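Local structure of alpha-1,2-Mannosidase (Trichoderma reesei, 1HCU) at residues H37-P42 against D448-W453. The protein probably trims alpha-1,2-linked mannose residues from N-linked high-mannose glycans, as a calcium-dependent glycosyl hydrolase of family 47. Sequence-based numbering, arbitrary orientation.
Sequences HDDLHP and DMESFW
His41 and Asp448 meet with their flat groups nearly upright to each other, the imidazole and carboxylate planes 79° apart. Asp448 OD1 approaches the ring obliquely, 3.8 Å from His41 CD2. The strand of His41 lies beside the lead-in to helix 451-465, part of the (alpha/alpha)7 barrel of family 47. His41 NE2 finds its hydrogen bond in Asp48, on the partner strand of the two-stranded hairpin 39-41/46-48. Histidine suits a place flanked by acids, which would probably favour its protonated form. One face of the Phe452 ring is covered by Glu450 CB, 3.3 Å above the plane and offset toward the rim. Between the backbones, Met449 N gives a weak, bent bond to Leu40 O (3.1 Å, 127° at the hydrogen). A water bridges the next step, accepting from Leu40 N and donating to Met449 O, both at 2.8 Å, so a single molecule satisfies two buried backbone groups. On the face of the strand that carries Leu40, the apolar chains meet: Leu40 CD2 touches Met449 CE at 3.8 Å, and helix 13-33 packs against both side chains. Methionine fits here because its flexible thioether can bend, chi3 93°, to bring its methyl to leucine's branch. The rigid Pro42 ring sets CD against Met449 CB. On the face that carries Asp39 and His41 are acids: the like charges of Asp39 OD2 and Glu450 OE2 come to 4.5 Å, and the Glu450 side chain is about 8 Å from that of Glu100, the predicted proton donor. Serine suits position 451 because its hydroxyl can both give and take a hydrogen bond, here giving to Asp60 OD2 and taking from Arg104 NE, while Ser451 CB lies 3.7 Å from Asp39 OD1.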
ATOM      1  N   HIS A  37      17.327  12.837  -5.624  1.00 21.56           N
ATOM      2  CA  HIS A  37      16.132  12.848  -6.463  1.00 20.12           C
ATOM      3  C   HIS A  37      15.178  11.753  -5.989  1.00 18.97           C
ATOM      4  O   HIS A  37      15.548  10.927  -5.159  1.00 18.68           O
ATOM      5  CB  HIS A  37      16.520  12.655  -7.926  1.00 21.38           C
ATOM      6  CG  HIS A  37      17.312  13.800  -8.485  1.00 24.34           C
ATOM      7  ND1 HIS A  37      16.738  15.002  -8.840  1.00 24.86           N
ATOM      8  CD2 HIS A  37      18.642  13.941  -8.704  1.00 24.16           C
ATOM      9  CE1 HIS A  37      17.678  15.834  -9.251  1.00 23.59           C
ATOM     10  NE2 HIS A  37      18.843  15.215  -9.178  1.00 23.87           N
ATOM     11  N   ASP A  38      13.957  11.736  -6.506  1.00 17.52           N
ATOM     12  CA  ASP A  38      12.979  10.752  -6.057  1.00 17.03           C
ATOM     13  C   ASP A  38      13.238   9.286  -6.399  1.00 17.87           C
ATOM     14  O   ASP A  38      13.258   8.438  -5.505  1.00 17.35           O
ATOM     15  CB  ASP A  38      11.574  11.134  -6.542  1.00 16.55           C
ATOM     16  CG  ASP A  38      11.122  12.477  -6.015  1.00 18.57           C
ATOM     17  OD1 ASP A  38      11.336  12.763  -4.817  1.00 20.95           O
ATOM     18  OD2 ASP A  38      10.541  13.254  -6.798  1.00 22.46           O
ATOM     19  N   ASP A  39      13.430   8.978  -7.677  1.00 17.53           N
ATOM     20  CA  ASP A  39      13.628   7.587  -8.074  1.00 19.52           C
ATOM     21  C   ASP A  39      14.808   7.327  -9.004  1.00 20.16           C
ATOM     22  O   ASP A  39      15.218   8.183  -9.782  1.00 18.81           O
ATOM     23  CB  ASP A  39      12.358   7.048  -8.743  1.00 20.84           C
ATOM     24  CG  ASP A  39      11.126   7.199  -7.875  1.00 21.99           C
ATOM     25  OD1 ASP A  39      11.085   6.608  -6.778  1.00 24.21           O
ATOM     26  OD2 ASP A  39      10.193   7.911  -8.290  1.00 24.84           O
ATOM     27  N   LEU A  40      15.333   6.110  -8.923  1.00 20.41           N
ATOM     28  CA  LEU A  40      16.452   5.694  -9.749  1.00 20.66           C
ATOM     29  C   LEU A  40      16.003   4.837 -10.929  1.00 20.77           C
ATOM     30  O   LEU A  40      15.068   4.037 -10.819  1.00 20.31           O
ATOM     31  CB  LEU A  40      17.447   4.882  -8.923  1.00 19.49           C
ATOM     32  CG  LEU A  40      18.511   4.132  -9.737  1.00 18.48           C
ATOM     33  CD1 LEU A  40      19.629   5.090 -10.156  1.00 14.02           C
ATOM     34  CD2 LEU A  40      19.076   2.994  -8.891  1.00 17.41           C
ATOM     35  N   HIS A  41      16.670   5.032 -12.061  1.00 20.83           N
ATOM     36  CA  HIS A  41      16.412   4.249 -13.259  1.00 21.24           C
ATOM     37  C   HIS A  41      17.685   3.425 -13.363  1.00 21.29           C
ATOM     38  O   HIS A  41      18.691   3.874 -13.915  1.00 22.03           O
ATOM     39  CB  HIS A  41      16.223   5.159 -14.468  1.00 21.15           C
ATOM     40  CG  HIS A  41      14.997   6.013 -14.385  1.00 21.75           C
ATOM     41  ND1 HIS A  41      14.643   6.909 -15.368  1.00 22.77           N
ATOM     42  CD2 HIS A  41      14.038   6.105 -13.434  1.00 22.54           C
ATOM     43  CE1 HIS A  41      13.522   7.518 -15.031  1.00 20.30           C
ATOM     44  NE2 HIS A  41      13.133   7.048 -13.860  1.00 21.66           N
ATOM     45  N   PRO A  42      17.653   2.207 -12.801  1.00 20.83           N
ATOM     46  CA  PRO A  42      18.733   1.214 -12.738  1.00 21.41           C
ATOM     47  C   PRO A  42      19.506   0.866 -14.013  1.00 22.02           C
ATOM     48  O   PRO A  42      20.680   0.505 -13.937  1.00 21.80           O
ATOM     49  CB  PRO A  42      18.045  -0.003 -12.110  1.00 19.33           C
ATOM     50  CG  PRO A  42      16.640   0.130 -12.588  1.00 19.96           C
ATOM     51  CD  PRO A  42      16.368   1.600 -12.410  1.00 19.35           C
ATOM     52  N   ASP A 448      13.104   1.405 -14.340  1.00 22.40           N
ATOM     53  CA  ASP A 448      12.497   2.200 -13.280  1.00 20.70           C
ATOM     54  C   ASP A 448      12.431   1.418 -11.971  1.00 18.35           C
ATOM     55  O   ASP A 448      12.158   0.223 -11.960  1.00 18.94           O
ATOM     56  CB  ASP A 448      11.096   2.658 -13.690  1.00 20.58           C
ATOM     57  CG  ASP A 448      10.385   3.415 -12.581  1.00 23.96           C
ATOM     58  OD1 ASP A 448      10.904   4.458 -12.122  1.00 19.70           O
ATOM     59  OD2 ASP A 448       9.300   2.960 -12.163  1.00 28.06           O
ATOM     60  N   MET A 449      12.706   2.105 -10.871  1.00 16.96           N
ATOM     61  CA  MET A 449      12.691   1.494  -9.551  1.00 15.85           C
ATOM     62  C   MET A 449      11.898   2.398  -8.607  1.00 14.82           C
ATOM     63  O   MET A 449      12.441   3.320  -8.000  1.00 13.71           O
ATOM     64  CB  MET A 449      14.132   1.301  -9.054  1.00 15.80           C
ATOM     65  CG  MET A 449      14.254   0.586  -7.717  1.00 18.50           C
ATOM     66  SD  MET A 449      15.923  -0.122  -7.418  1.00 22.51           S
ATOM     67  CE  MET A 449      16.705   1.196  -6.519  1.00 19.34           C
ATOM     68  N   GLU A 450      10.603   2.126  -8.507  1.00 15.47           N
ATOM     69  CA  GLU A 450       9.700   2.900  -7.664  1.00 16.20           C
ATOM     70  C   GLU A 450      10.109   2.872  -6.196  1.00 15.79           C
ATOM     71  O   GLU A 450      10.674   1.887  -5.715  1.00 15.42           O
ATOM     72  CB  GLU A 450       8.280   2.368  -7.817  1.00 18.47           C
ATOM     73  CG  GLU A 450       7.717   2.559  -9.208  1.00 22.70           C
ATOM     74  CD  GLU A 450       7.218   3.965  -9.444  1.00 25.48           C
ATOM     75  OE1 GLU A 450       6.957   4.310 -10.616  1.00 26.25           O
ATOM     76  OE2 GLU A 450       7.076   4.725  -8.460  1.00 28.81           O
ATOM     77  N   SER A 451       9.798   3.950  -5.483  1.00 14.64           N
ATOM     78  CA  SER A 451      10.154   4.045  -4.073  1.00 13.86           C
ATOM     79  C   SER A 451       9.514   2.957  -3.198  1.00 13.30           C
ATOM     80  O   SER A 451      10.135   2.499  -2.236  1.00 11.28           O
ATOM     81  CB  SER A 451       9.813   5.444  -3.529  1.00 12.78           C
ATOM     82  OG  SER A 451       8.416   5.661  -3.447  1.00 15.69           O
ATOM     83  N   PHE A 452       8.290   2.535  -3.518  1.00 12.50           N
ATOM     84  CA  PHE A 452       7.652   1.498  -2.704  1.00 12.33           C
ATOM     85  C   PHE A 452       8.420   0.163  -2.742  1.00 12.47           C
ATOM     86  O   PHE A 452       8.137  -0.754  -1.972  1.00 10.88           O
ATOM     87  CB  PHE A 452       6.176   1.314  -3.102  1.00 13.39           C
ATOM     88  CG  PHE A 452       5.945   1.133  -4.578  1.00 13.92           C
ATOM     89  CD1 PHE A 452       6.418   0.008  -5.232  1.00 11.98           C
ATOM     90  CD2 PHE A 452       5.216   2.076  -5.303  1.00 13.18           C
ATOM     91  CE1 PHE A 452       6.173  -0.188  -6.583  1.00 14.63           C
ATOM     92  CE2 PHE A 452       4.964   1.890  -6.662  1.00 16.15           C
ATOM     93  CZ  PHE A 452       5.443   0.753  -7.304  1.00 13.20           C
ATOM     94  N   TRP A 453       9.397   0.056  -3.637  1.00 13.03           N
ATOM     95  CA  TRP A 453      10.217  -1.149  -3.690  1.00 13.63           C
ATOM     96  C   TRP A 453      10.965  -1.146  -2.352  1.00 13.88           C
ATOM     97  O   TRP A 453      11.029  -2.164  -1.662  1.00 16.48           O
ATOM     98  CB  TRP A 453      11.191  -1.068  -4.861  1.00 13.22           C
ATOM     99  CG  TRP A 453      12.283  -2.102  -4.870  1.00 13.01           C
ATOM    100  CD1 TRP A 453      13.627  -1.863  -4.879  1.00 13.20           C
ATOM    101  CD2 TRP A 453      12.132  -3.530  -4.941  1.00 12.60           C
ATOM    102  NE1 TRP A 453      14.323  -3.046  -4.954  1.00 12.48           N
ATOM    103  CE2 TRP A 453      13.431  -4.084  -4.994  1.00 12.01           C
ATOM    104  CE3 TRP A 453      11.027  -4.391  -4.969  1.00 11.58           C
ATOM    105  CZ2 TRP A 453      13.657  -5.462  -5.074  1.00 13.33           C
ATOM    106  CZ3 TRP A 453      11.250  -5.762  -5.047  1.00 12.45           C
ATOM    107  CH2 TRP A 453      12.559  -6.284  -5.100  1.00 13.43           C
TER
HETATM  108  O   HOH W   1      14.583   4.574  -6.675  1.00 13.77           O